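Local coordinates for protein post-proline cleaving enzyme (Rickettsia typhi, PDB 4HVT) that probably acts as a serine peptidase that cleaves oligopeptides on the carboxyl side of proline, at residues K232-P237 and I241-G246; Y189-N194 and S256-S261; E502-V505 and V510-L513; P479-A484 and N697-F702; N515-G520 and H527-G532. All coordinates share one frame; numbering follows the deposited sequence.

Interaction 1 (K232-P237 and I241-G246)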
# COMPACT_ATOMS: atom_id res chain seq x y z
N LYS A 232 1.81 19.14 -24.19
CA LYS A 232 0.95 18.00 -23.91
C LYS A 232 1.24 16.89 -24.91
O LYS A 232 1.19 17.12 -26.14
CB LYS A 232 -0.53 18.37 -23.96
CG LYS A 232 -1.39 17.16 -23.59
CD LYS A 232 -2.85 17.47 -23.45
CE LYS A 232 -3.18 18.16 -22.21
NZ LYS A 232 -4.69 18.25 -22.15
N LEU A 233 1.51 15.68 -24.43
CA LEU A 233 1.76 14.54 -25.31
C LEU A 233 0.65 13.52 -25.38
O LEU A 233 0.59 12.72 -26.35
CB LEU A 233 3.01 13.80 -24.89
CG LEU A 233 4.31 14.60 -25.00
CD1 LEU A 233 5.46 13.67 -24.72
CD2 LEU A 233 4.49 15.30 -26.35
N PHE A 234 -0.20 13.48 -24.35
CA PHE A 234 -1.14 12.37 -24.27
C PHE A 234 -2.26 12.79 -23.33
O PHE A 234 -1.99 13.50 -22.37
CB PHE A 234 -0.48 11.07 -23.79
CG PHE A 234 -1.33 9.87 -24.07
CD1 PHE A 234 -1.61 9.50 -25.40
CD2 PHE A 234 -1.98 9.20 -23.03
CE1 PHE A 234 -2.48 8.42 -25.69
CE2 PHE A 234 -2.82 8.14 -23.30
CZ PHE A 234 -3.07 7.74 -24.61
N GLU A 235 -3.50 12.38 -23.66
CA GLU A 235 -4.65 12.63 -22.79
C GLU A 235 -5.57 11.43 -22.82
O GLU A 235 -5.76 10.81 -23.89
CB GLU A 235 -5.40 13.89 -23.18
CG GLU A 235 -6.56 14.21 -22.27
CD GLU A 235 -7.43 15.37 -22.81
OE1 GLU A 235 -6.86 16.38 -23.26
OE2 GLU A 235 -8.67 15.25 -22.76
N VAL A 236 -6.08 11.02 -21.66
CA VAL A 236 -7.08 9.95 -21.66
C VAL A 236 -8.50 10.50 -21.48
O VAL A 236 -8.72 11.58 -20.90
CB VAL A 236 -6.81 8.90 -20.54
CG1 VAL A 236 -5.49 8.17 -20.75
CG2 VAL A 236 -6.87 9.53 -19.18
N PRO A 237 -9.52 9.73 -21.92
CA PRO A 237 -10.90 10.13 -21.64
C PRO A 237 -11.20 10.25 -20.15
O PRO A 237 -10.59 9.59 -19.30
CB PRO A 237 -11.74 8.99 -22.27
CG PRO A 237 -10.85 8.37 -23.30
CD PRO A 237 -9.48 8.46 -22.65
N ILE A 241 -9.38 5.83 -15.58
CA ILE A 241 -9.02 6.09 -14.18
C ILE A 241 -7.84 7.06 -14.11
O ILE A 241 -7.93 8.11 -13.43
CB ILE A 241 -8.68 4.80 -13.43
CG1 ILE A 241 -9.78 3.74 -13.65
CG2 ILE A 241 -8.52 5.08 -11.93
CD1 ILE A 241 -11.22 4.23 -13.47
N TYR A 242 -6.72 6.69 -14.75
CA TYR A 242 -5.53 7.54 -14.67
C TYR A 242 -4.61 7.24 -15.85
O TYR A 242 -4.84 6.27 -16.57
CB TYR A 242 -4.76 7.40 -13.35
CG TYR A 242 -4.16 6.05 -13.17
CD1 TYR A 242 -2.98 5.70 -13.83
CD2 TYR A 242 -4.79 5.09 -12.38
CE1 TYR A 242 -2.42 4.43 -13.73
CE2 TYR A 242 -4.24 3.79 -12.28
CZ TYR A 242 -3.05 3.49 -12.93
OH TYR A 242 -2.53 2.20 -12.92
N VAL A 243 -3.61 8.13 -16.04
CA VAL A 243 -2.52 7.87 -16.97
C VAL A 243 -1.18 8.09 -16.27
O VAL A 243 -1.05 9.01 -15.46
CB VAL A 243 -2.61 8.72 -18.24
CG1 VAL A 243 -2.38 10.21 -18.00
CG2 VAL A 243 -1.59 8.24 -19.25
N SER A 244 -0.23 7.24 -16.56
CA SER A 244 1.10 7.34 -15.92
C SER A 244 2.19 7.17 -16.99
O SER A 244 1.93 6.63 -18.03
CB SER A 244 1.29 6.29 -14.82
OG SER A 244 1.37 4.97 -15.34
N ALA A 245 3.39 7.64 -16.66
CA ALA A 245 4.59 7.46 -17.48
C ALA A 245 5.66 6.94 -16.56
O ALA A 245 5.68 7.23 -15.38
CB ALA A 245 5.04 8.75 -18.12
N GLY A 246 6.51 6.09 -17.10
CA GLY A 246 7.66 5.57 -16.38
C GLY A 246 8.64 5.01 -17.39
O GLY A 246 8.36 4.97 -18.56

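Interaction 2 (Y189-N194 and S256-S261)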
# COMPACT_ATOMS: atom_id res chain seq x y z
N TYR A 189 3.82 12.19 -10.57
CA TYR A 189 5.21 11.81 -10.43
C TYR A 189 5.96 12.05 -11.74
O TYR A 189 5.41 11.77 -12.85
CB TYR A 189 5.35 10.31 -10.12
CG TYR A 189 4.93 9.85 -8.77
CD1 TYR A 189 5.70 10.09 -7.65
CD2 TYR A 189 3.80 9.07 -8.64
CE1 TYR A 189 5.30 9.59 -6.38
CE2 TYR A 189 3.40 8.58 -7.41
CZ TYR A 189 4.14 8.83 -6.30
OH TYR A 189 3.68 8.32 -5.11
N PRO A 190 7.19 12.58 -11.64
CA PRO A 190 7.95 12.85 -12.89
C PRO A 190 8.94 11.75 -13.22
O PRO A 190 9.43 11.04 -12.32
CB PRO A 190 8.71 14.12 -12.55
CG PRO A 190 8.99 13.96 -11.04
CD PRO A 190 7.75 13.30 -10.50
N THR A 191 9.23 11.65 -14.52
CA THR A 191 10.19 10.74 -15.09
C THR A 191 11.21 11.55 -15.90
O THR A 191 10.87 12.37 -16.70
CB THR A 191 9.49 9.69 -15.97
OG1 THR A 191 8.66 8.88 -15.13
CG2 THR A 191 10.52 8.76 -16.68
N TRP A 192 12.51 11.31 -15.62
CA TRP A 192 13.53 11.96 -16.43
C TRP A 192 13.58 11.41 -17.88
O TRP A 192 13.51 10.19 -18.07
CB TRP A 192 14.92 11.79 -15.82
CG TRP A 192 15.18 12.47 -14.54
CD1 TRP A 192 15.02 11.93 -13.31
CD2 TRP A 192 15.64 13.80 -14.34
NE1 TRP A 192 15.41 12.80 -12.35
CE2 TRP A 192 15.75 13.98 -12.94
CE3 TRP A 192 15.94 14.87 -15.18
CZ2 TRP A 192 16.18 15.16 -12.39
CZ3 TRP A 192 16.37 16.05 -14.61
CH2 TRP A 192 16.51 16.16 -13.21
N ILE A 193 13.70 12.29 -18.87
CA ILE A 193 13.89 11.96 -20.31
C ILE A 193 15.43 12.07 -20.57
O ILE A 193 16.10 11.17 -21.19
CB ILE A 193 13.01 12.93 -21.21
CG1 ILE A 193 11.48 12.71 -21.10
CG2 ILE A 193 13.33 12.87 -22.70
CD1 ILE A 193 11.00 11.29 -21.32
N ASN A 194 15.98 13.21 -20.16
CA ASN A 194 17.39 13.44 -20.24
C ASN A 194 17.74 14.47 -19.17
O ASN A 194 16.87 14.85 -18.40
CB ASN A 194 17.86 13.79 -21.67
CG ASN A 194 17.30 15.11 -22.21
OD1 ASN A 194 17.10 16.08 -21.49
ND2 ASN A 194 17.05 15.15 -23.55
N SER A 256 15.45 6.38 -23.15
CA SER A 256 14.58 7.02 -24.06
C SER A 256 13.27 6.26 -24.35
O SER A 256 12.44 6.71 -25.15
CB SER A 256 15.32 7.21 -25.37
OG SER A 256 15.86 6.01 -25.93
N LEU A 257 13.15 5.06 -23.82
CA LEU A 257 11.91 4.34 -24.02
C LEU A 257 11.07 4.57 -22.77
O LEU A 257 11.42 4.14 -21.69
CB LEU A 257 12.18 2.86 -24.28
CG LEU A 257 12.89 2.59 -25.63
CD1 LEU A 257 13.39 1.15 -25.56
CD2 LEU A 257 12.04 2.86 -26.90
N ILE A 258 9.91 5.18 -22.96
CA ILE A 258 8.98 5.47 -21.92
C ILE A 258 7.73 4.61 -22.05
O ILE A 258 7.15 4.50 -23.16
CB ILE A 258 8.60 7.00 -21.94
CG1 ILE A 258 9.85 7.90 -21.79
CG2 ILE A 258 7.49 7.32 -20.94
CD1 ILE A 258 10.54 7.86 -20.46
N PHE A 259 7.31 4.00 -20.93
CA PHE A 259 6.11 3.21 -20.86
C PHE A 259 5.00 4.13 -20.43
O PHE A 259 5.02 4.67 -19.34
CB PHE A 259 6.34 2.08 -19.85
CG PHE A 259 5.14 1.16 -19.62
CD1 PHE A 259 4.70 0.28 -20.60
CD2 PHE A 259 4.53 1.12 -18.41
CE1 PHE A 259 3.65 -0.58 -20.40
CE2 PHE A 259 3.48 0.22 -18.19
CZ PHE A 259 3.03 -0.61 -19.17
N ILE A 260 4.00 4.26 -21.29
CA ILE A 260 2.79 5.07 -20.98
C ILE A 260 1.69 4.11 -20.71
O ILE A 260 1.43 3.23 -21.52
CB ILE A 260 2.43 5.95 -22.15
CG1 ILE A 260 3.54 7.04 -22.30
CG2 ILE A 260 1.08 6.58 -21.94
CD1 ILE A 260 3.27 7.95 -23.46
N SER A 261 1.05 4.25 -19.54
CA SER A 261 0.04 3.32 -19.10
C SER A 261 -1.26 4.08 -18.74
O SER A 261 -1.28 4.88 -17.83
CB SER A 261 0.59 2.49 -17.94
OG SER A 261 -0.34 1.52 -17.47

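Interaction 3 (E502-V505 and V510-L513)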
# COMPACT_ATOMS: atom_id res chain seq x y z
N GLU A 502 4.73 -6.30 20.36
CA GLU A 502 5.16 -5.78 21.66
C GLU A 502 4.04 -5.20 22.49
O GLU A 502 4.02 -5.37 23.68
CB GLU A 502 6.24 -4.74 21.49
CG GLU A 502 7.49 -5.27 20.82
CD GLU A 502 8.72 -4.69 21.43
OE1 GLU A 502 9.01 -5.13 22.58
OE2 GLU A 502 9.37 -3.84 20.77
N VAL A 503 3.10 -4.50 21.86
CA VAL A 503 2.03 -3.88 22.61
C VAL A 503 0.89 -4.85 22.89
O VAL A 503 0.34 -4.82 23.97
CB VAL A 503 1.46 -2.63 21.96
CG1 VAL A 503 0.38 -2.07 22.86
CG2 VAL A 503 2.58 -1.63 21.74
N TRP A 504 0.57 -5.72 21.92
CA TRP A 504 -0.54 -6.65 22.05
C TRP A 504 -0.07 -8.04 22.54
O TRP A 504 -0.50 -8.46 23.61
CB TRP A 504 -1.35 -6.69 20.73
CG TRP A 504 -2.73 -7.30 20.91
CD1 TRP A 504 -3.09 -8.56 20.54
CD2 TRP A 504 -3.86 -6.72 21.52
NE1 TRP A 504 -4.36 -8.82 20.90
CE2 TRP A 504 -4.89 -7.69 21.48
CE3 TRP A 504 -4.13 -5.48 22.11
CZ2 TRP A 504 -6.18 -7.46 22.01
CZ3 TRP A 504 -5.40 -5.25 22.63
CH2 TRP A 504 -6.40 -6.24 22.58
N VAL A 505 0.79 -8.73 21.79
CA VAL A 505 1.05 -10.17 22.00
C VAL A 505 1.91 -10.39 23.24
O VAL A 505 1.67 -11.35 24.00
CB VAL A 505 1.69 -10.86 20.77
CG1 VAL A 505 1.76 -12.36 20.98
CG2 VAL A 505 0.87 -10.59 19.50
N VAL A 510 -3.81 -12.13 21.55
CA VAL A 510 -3.60 -13.04 20.44
C VAL A 510 -3.79 -12.19 19.21
O VAL A 510 -4.70 -11.36 19.19
CB VAL A 510 -4.68 -14.16 20.50
CG1 VAL A 510 -4.59 -15.04 19.29
CG2 VAL A 510 -4.47 -15.02 21.75
N SER A 511 -2.96 -12.46 18.19
CA SER A 511 -3.07 -11.77 16.90
C SER A 511 -3.48 -12.75 15.79
O SER A 511 -2.94 -13.85 15.70
CB SER A 511 -1.72 -11.14 16.52
OG SER A 511 -1.45 -9.98 17.30
N VAL A 512 -4.41 -12.33 14.91
CA VAL A 512 -4.81 -13.19 13.84
C VAL A 512 -4.94 -12.41 12.55
O VAL A 512 -5.46 -11.31 12.56
CB VAL A 512 -6.15 -13.91 14.11
CG1 VAL A 512 -6.48 -14.93 13.04
CG2 VAL A 512 -6.09 -14.60 15.46
N LEU A 513 -4.42 -13.01 11.48
CA LEU A 513 -4.54 -12.44 10.13
C LEU A 513 -5.20 -13.48 9.25
O LEU A 513 -4.66 -14.57 9.09
CB LEU A 513 -3.14 -12.15 9.56
CG LEU A 513 -3.04 -11.57 8.14
CD1 LEU A 513 -3.53 -10.16 8.17
CD2 LEU A 513 -1.57 -11.63 7.73

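Interaction 4 (P479-A484 and N697-F702)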
# COMPACT_ATOMS: atom_id res chain seq x y z
N PRO A 479 -7.91 -12.00 24.91
CA PRO A 479 -8.16 -10.85 24.05
C PRO A 479 -7.48 -11.08 22.70
O PRO A 479 -6.28 -11.34 22.64
CB PRO A 479 -7.53 -9.68 24.83
CG PRO A 479 -7.48 -10.16 26.23
CD PRO A 479 -7.14 -11.62 26.11
N THR A 480 -8.24 -10.95 21.60
CA THR A 480 -7.80 -11.39 20.30
C THR A 480 -8.13 -10.29 19.32
O THR A 480 -9.22 -9.72 19.38
CB THR A 480 -8.51 -12.71 19.90
OG1 THR A 480 -8.15 -13.72 20.84
CG2 THR A 480 -8.19 -13.16 18.47
N LEU A 481 -7.16 -9.98 18.47
CA LEU A 481 -7.34 -9.00 17.41
C LEU A 481 -7.17 -9.69 16.05
O LEU A 481 -6.08 -10.23 15.71
CB LEU A 481 -6.38 -7.84 17.64
CG LEU A 481 -6.51 -6.44 17.05
CD1 LEU A 481 -7.97 -5.98 16.96
CD2 LEU A 481 -5.64 -5.63 18.05
N LEU A 482 -8.26 -9.70 15.29
CA LEU A 482 -8.33 -10.36 14.01
C LEU A 482 -8.39 -9.27 12.93
O LEU A 482 -9.24 -8.37 13.00
CB LEU A 482 -9.59 -11.21 13.95
CG LEU A 482 -10.08 -11.78 12.61
CD1 LEU A 482 -9.05 -12.68 11.89
CD2 LEU A 482 -11.39 -12.51 12.84
N GLU A 483 -7.50 -9.37 11.95
CA GLU A 483 -7.42 -8.41 10.83
C GLU A 483 -7.53 -9.13 9.50
O GLU A 483 -7.18 -10.33 9.38
CB GLU A 483 -6.08 -7.69 10.93
CG GLU A 483 -5.93 -6.90 12.23
CD GLU A 483 -4.73 -5.96 12.20
OE1 GLU A 483 -4.62 -5.14 11.27
OE2 GLU A 483 -3.91 -6.04 13.12
N ALA A 484 -8.06 -8.40 8.49
CA ALA A 484 -8.05 -8.85 7.13
C ALA A 484 -8.31 -7.63 6.26
O ALA A 484 -8.55 -6.55 6.78
CB ALA A 484 -9.09 -9.92 6.84
N ASN A 697 -4.28 5.79 20.61
CA ASN A 697 -5.74 5.83 20.72
C ASN A 697 -6.35 4.48 20.35
O ASN A 697 -7.21 3.94 21.10
CB ASN A 697 -6.28 6.91 19.84
CG ASN A 697 -6.06 8.29 20.43
OD1 ASN A 697 -5.96 8.45 21.66
ND2 ASN A 697 -6.03 9.32 19.54
N LEU A 698 -5.86 3.91 19.25
CA LEU A 698 -6.39 2.64 18.77
C LEU A 698 -6.15 1.48 19.75
O LEU A 698 -7.06 0.68 20.01
CB LEU A 698 -5.80 2.33 17.38
CG LEU A 698 -6.47 1.13 16.70
CD1 LEU A 698 -6.76 1.34 15.24
CD2 LEU A 698 -5.59 -0.07 16.96
N TYR A 699 -4.93 1.39 20.24
CA TYR A 699 -4.55 0.29 21.16
C TYR A 699 -5.13 0.49 22.56
O TYR A 699 -5.44 -0.49 23.20
CB TYR A 699 -3.05 -0.04 21.13
CG TYR A 699 -2.73 -0.90 19.95
CD1 TYR A 699 -3.04 -2.25 19.96
CD2 TYR A 699 -2.13 -0.37 18.85
CE1 TYR A 699 -2.78 -3.04 18.86
CE2 TYR A 699 -1.87 -1.15 17.75
CZ TYR A 699 -2.19 -2.47 17.76
OH TYR A 699 -1.93 -3.25 16.65
N THR A 700 -5.37 1.73 22.97
CA THR A 700 -6.04 1.98 24.23
C THR A 700 -7.47 1.48 24.08
O THR A 700 -7.96 0.76 24.96
CB THR A 700 -5.96 3.46 24.65
OG1 THR A 700 -4.57 3.84 24.79
CG2 THR A 700 -6.70 3.68 25.98
N PHE A 701 -8.11 1.79 22.95
CA PHE A 701 -9.49 1.37 22.68
C PHE A 701 -9.61 -0.17 22.81
O PHE A 701 -10.52 -0.69 23.45
CB PHE A 701 -9.96 1.89 21.29
CG PHE A 701 -11.18 1.21 20.77
CD1 PHE A 701 -12.46 1.53 21.25
CD2 PHE A 701 -11.08 0.23 19.82
CE1 PHE A 701 -13.57 0.89 20.74
CE2 PHE A 701 -12.19 -0.43 19.33
CZ PHE A 701 -13.43 -0.10 19.81
N PHE A 702 -8.72 -0.91 22.18
CA PHE A 702 -8.84 -2.36 22.15
C PHE A 702 -8.47 -2.95 23.47
O PHE A 702 -9.09 -3.92 23.90
CB PHE A 702 -7.98 -2.96 21.03
CG PHE A 702 -8.68 -2.96 19.69
CD1 PHE A 702 -9.84 -3.69 19.53
CD2 PHE A 702 -8.10 -2.34 18.56
CE1 PHE A 702 -10.50 -3.75 18.31
CE2 PHE A 702 -8.74 -2.41 17.35
CZ PHE A 702 -9.95 -3.11 17.23

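Interaction 5 (N515-G520 and H527-G532)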
# COMPACT_ATOMS: atom_id res chain seq x y z
N ASN A 515 -6.50 -14.63 5.46
CA ASN A 515 -6.26 -14.45 4.05
C ASN A 515 -7.51 -14.74 3.23
O ASN A 515 -7.62 -15.67 2.40
CB ASN A 515 -5.06 -15.33 3.66
CG ASN A 515 -3.82 -14.93 4.43
OD1 ASN A 515 -3.43 -15.63 5.35
ND2 ASN A 515 -3.21 -13.81 4.05
N ILE A 516 -8.48 -13.91 3.47
CA ILE A 516 -9.79 -14.10 2.86
C ILE A 516 -9.85 -13.82 1.36
O ILE A 516 -9.01 -13.11 0.78
CB ILE A 516 -10.86 -13.23 3.58
CG1 ILE A 516 -10.70 -11.72 3.26
CG2 ILE A 516 -10.86 -13.58 5.08
CD1 ILE A 516 -11.62 -10.80 4.09
N ARG A 517 -10.83 -14.42 0.71
CA ARG A 517 -11.01 -14.16 -0.74
C ARG A 517 -11.29 -12.69 -1.02
O ARG A 517 -11.68 -11.96 -0.12
CB ARG A 517 -12.03 -15.11 -1.34
CG ARG A 517 -11.46 -16.51 -1.54
CD ARG A 517 -12.49 -17.53 -1.94
NE ARG A 517 -13.41 -17.87 -0.84
CZ ARG A 517 -14.36 -18.80 -0.92
NH1 ARG A 517 -14.53 -19.50 -2.04
NH2 ARG A 517 -15.16 -19.01 0.11
N GLY A 518 -11.05 -12.23 -2.26
CA GLY A 518 -10.97 -10.79 -2.58
C GLY A 518 -9.49 -10.40 -2.64
O GLY A 518 -9.07 -9.48 -3.35
N GLY A 519 -8.69 -11.07 -1.81
CA GLY A 519 -7.23 -10.87 -1.84
C GLY A 519 -6.61 -11.64 -2.99
O GLY A 519 -7.31 -12.18 -3.83
N GLY A 520 -5.26 -11.61 -3.04
CA GLY A 520 -4.48 -12.25 -4.11
C GLY A 520 -3.60 -13.41 -3.69
O GLY A 520 -2.75 -13.84 -4.46
N HIS A 527 -9.11 -13.47 -5.96
CA HIS A 527 -9.71 -12.14 -6.00
C HIS A 527 -11.11 -12.18 -6.63
O HIS A 527 -12.11 -11.69 -6.05
CB HIS A 527 -8.79 -11.21 -6.77
CG HIS A 527 -9.41 -9.87 -7.05
ND1 HIS A 527 -9.36 -9.29 -8.30
CD2 HIS A 527 -10.18 -9.05 -6.29
CE1 HIS A 527 -10.08 -8.18 -8.29
NE2 HIS A 527 -10.56 -7.99 -7.08
N LYS A 528 -11.16 -12.72 -7.83
CA LYS A 528 -12.39 -12.75 -8.65
C LYS A 528 -13.53 -13.44 -7.90
O LYS A 528 -14.71 -13.06 -8.08
CB LYS A 528 -12.11 -13.45 -9.98
CG LYS A 528 -11.29 -12.60 -10.94
CD LYS A 528 -10.85 -13.40 -12.17
CE LYS A 528 -9.66 -12.77 -12.89
NZ LYS A 528 -9.52 -13.35 -14.26
N SER A 529 -13.19 -14.42 -7.05
CA SER A 529 -14.16 -15.13 -6.24
C SER A 529 -15.03 -14.28 -5.30
O SER A 529 -16.10 -14.74 -4.88
CB SER A 529 -13.45 -16.20 -5.39
OG SER A 529 -13.15 -17.27 -6.30
N ALA A 530 -14.53 -13.11 -4.92
CA ALA A 530 -15.22 -12.16 -4.04
C ALA A 530 -15.30 -10.76 -4.63
O ALA A 530 -15.55 -9.79 -3.92
CB ALA A 530 -14.60 -12.15 -2.65
N GLN A 531 -15.16 -10.69 -5.95
CA GLN A 531 -15.21 -9.41 -6.64
C GLN A 531 -16.64 -9.00 -7.00
O GLN A 531 -17.50 -9.82 -7.30
CB GLN A 531 -14.34 -9.48 -7.89
CG GLN A 531 -14.10 -8.16 -8.56
CD GLN A 531 -13.22 -8.30 -9.79
OE1 GLN A 531 -12.70 -9.39 -10.11
NE2 GLN A 531 -13.12 -7.21 -10.57
N GLY A 532 -16.91 -7.69 -6.98
CA GLY A 532 -18.19 -7.20 -7.43
C GLY A 532 -19.35 -7.70 -6.56
O GLY A 532 -19.28 -7.64 -5.34
O HOH W 1 -12.96 -19.72 -4.60

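Interaction 1 (K232-P237 and I241-G246)
Phe-234, Val-236 and Val-243 form a small buried apolar contact between two successive blades of the N-terminal beta-propeller, close to where the chain steps from the last strand of one blade, 231-235, to the first strand of the next, 242-247. No hydrogen bond joins the two segments, which even at the closest pair, Val-236 and Val-243, keep their CA atoms 6.9 Å apart. Side chains therefore do the work. Val-243 is the shared element: its CG2, lying anti to the backbone N (that is, CG1 takes chi1 68°), meets Phe-234 CD2 at 3.9 Å, coming in at the edge of the phenyl ring and near its plane. Its CB is touched by Val-236 CG1, also at 3.9 Å, and both pairs approach at a slant, so that one branched residue is touched by two residues, one on strand 231-235 and one just beyond its end. Glu-235, between them, points away, and its OE1 takes a salt bridge from Lys-232 NZ at 3.1 Å, met from above the carboxylate plane; Lys-232 NZ also pairs with Glu-208. Apolar and charged groups are thus sorted to different sides of the segment. Val-243 packs further on Leu-218 of strand 217-222 in the first blade, while Val-236 rests on Ala-262 of strand 257-263 and the Phe-234 ring meets Tyr-272 of strand 269-275, both in the second blade.

Interaction 2 (Y189-N194 and S256-S261)
Ile-258 packs its CD1 against Thr-191 and Ile-193, and this apolar knot is the tight part of a contact between adjacent propeller blades. Ile-193 crosses Ile-258 at about a right angle, its CD1 lying 3.6 Å from Ile-258 CD1 and equally near CG1, although Ile-193 has a second deposited conformer and this detail is less certain for it. Thr-191 comes from another direction: its methyl CG2, anti to the backbone N (OG1 at chi1 -65°), meets Ile-258 CD1 tip to tip at 3.9 Å, while OG1 gives a weak hydrogen bond to Ala-245 O. The looser margin is polar. The Trp-192 side chain sets off away from strand 257-263, its NE1 bonded to Ser-135 O, and its own carbonyl, bonded to Lys-247 NZ, only grazes Ile-258. Ser-256, partly exposed, also points away and uses its OG with Lys-277 NZ. Strand 190-192 begins one four-stranded blade, pairing with 197-200, and Ile-193 and Thr-191 both touch Ile-199 there; strand 257-263 is the second strand of the following blade, hydrogen-bonded between 242-247 and 269-275.

Interaction 3 (E502-V505 and V510-L513)
Val-510 takes the indole of Trp-504 on its carbonyl, the first of two points at which strand 510-514 meets the end of helix 498-505. The helix and strand belong to a beta-alpha-beta crossover that leaves strand 480-483 and returns to its parallel neighbour, 510-514, in the sheet of the alpha/beta-hydrolase domain. Trp-504 NE1 reaches Val-510 O at 3.1 Å, with the oxygen at the ring edge and near its plane, but the N-H...O angle of 134° makes this a weak hydrogen bond. The backbone N of Val-510 lies 3.4 Å from Trp-504 NE1 and, being a second donor, adds no bond; it is bonded instead to Pro-479, just ahead of the adjoining strand 480-483. The indole arrives there because its CG stands anti to the backbone N (chi1 -163°). The Val-510 side chain points away, onto Leu-466 and Thr-480. Next comes Ser-511, whose OG approaches Val-505 CG2 at 3.3 Å and lies obliquely to the indole near CD1; the serine has two deposited conformers, so this close approach is doubtful in detail. Val-505 packs on Val-467 of strand 461-469 besides. The chemistry implies a junction held chiefly by buried packing: the indole N-H finds an acceptor at the strand's start, yet its bent geometry suggests a modest contribution.

Interaction 4 (P479-A484 and N697-F702)
Leu-481 lays its CD1 methyl over the face of the Phe-702 ring, a CH-pi contact in which a strand of the alpha/beta-hydrolase sheet meets the last helix of the chain, 688-706. The methyl carbon stands 3.5 Å from the ring centroid and 14° off the normal, so it sits almost centrally, and the nearest ring atom, CZ, is also at 3.5 Å. The other face of the ring is covered from within the helix by Phe-701 CD2, 3.9 Å above the plane of Phe-702. Leu-698 CD2 lies at the ring edge, in plane. The phenyl group is therefore sandwiched between Leu-481 of the strand and Phe-701 of its own helix, with a third hydrophobic group limiting it at the rim. Leu-481 spreads its two branches to serve both aromatic residues: with CG anti to the backbone N (chi1 -160°), CD1 goes to Phe-702 and CD2 to Tyr-699. The leucine crosses Phe-702 at roughly a right angle but passes Tyr-699 on a slant. Every residue touching here is buried, and no hydrogen bond passes between the two segments. Alternation along strand 480-483 sends the next residue to the other side: Leu-482 packs on Phe-542 and Val-545 of helix 536-551, so helices flank the central strand on both of its sides, as in this fold generally. Tyr-699 also touches Ile-59 of helix 56-67. At the atomic level, the second branch ends with Leu-481 CD2 lying 3.9 Å from Tyr-699 CE1.

Interaction 5 (N515-G520 and H527-G532)
Arg-517 and Gly-518 meet Ala-530 in the apolar part of this contact, where, in the alpha/beta-hydrolase domain, the loop after strand 510-514 folds against the turn that follows helix 524-528. The Ala-530 methyl, CB, lies 3.6 Å from Gly-518 N and 4.1 Å from Arg-517 CB; alongside, Arg-517 CD touches Ser-529 CB at 3.8 Å. At phi 99° a CB on Gly-518 would be jammed against the carbonyl O of Arg-517, and it would lie close to Ala-530 CB. Close approaches of two glycine carbonyls to His-527 form a second group. Gly-518 O comes within 3.2 Å of His-527 CD2, oblique to the imidazole, and Gly-519 O lies 3.1 Å from His-527 N at an angle too poor for a hydrogen bond. The third kind is water-mediated: one water accepts from Arg-517 NH1 at 3.0 Å, in the plane of the guanidinium and at its edge, and donates to Ser-529 OG at the same length, while Ser-529 OG itself binds Glu-525 O. The guanidinium can reach this water because its chain bends at the third torsion (chi3 -71°), and it is further held by salt bridges from NE to Asp-541 and from NH1 to Asp-458. His-527 bonds through ND1 to Arg-307 NH1 and through NE2 to Glu-610 OE1, linking the end of helix 524-528 to the propeller and to helix 608-611. Chemically, then, two carboxylates probably offset the charge of the buried arginine, and the water completes its bridge to the turn.

Two clusters and an intermediate contact emerge from these five. Interactions 1 and 2, centres 12 Å apart, use neighbouring strands of one sheet, 242-247 and 257-263: Gly-246 O meets Phe-259 N at 2.8 Å, a probable hydrogen bond, so both bind the same pair of propeller blades. Interactions 3 and 4, centres 8 Å apart in the hydrolase sheet, are joined by a probable hydrogen bond from Val-512 N to Leu-481 O, also 2.8 Å, and are centred 43 and 41 Å from interaction 1. Interaction 5 lies at intermediate distances, 29 Å from interaction 1 and 24 Å from interaction 4, centre to centre, touching the latter through Ala-484 and Ile-516. The hydrolase domain probably also holds the catalytic triad, Ser-566, His-682 and Asp-649.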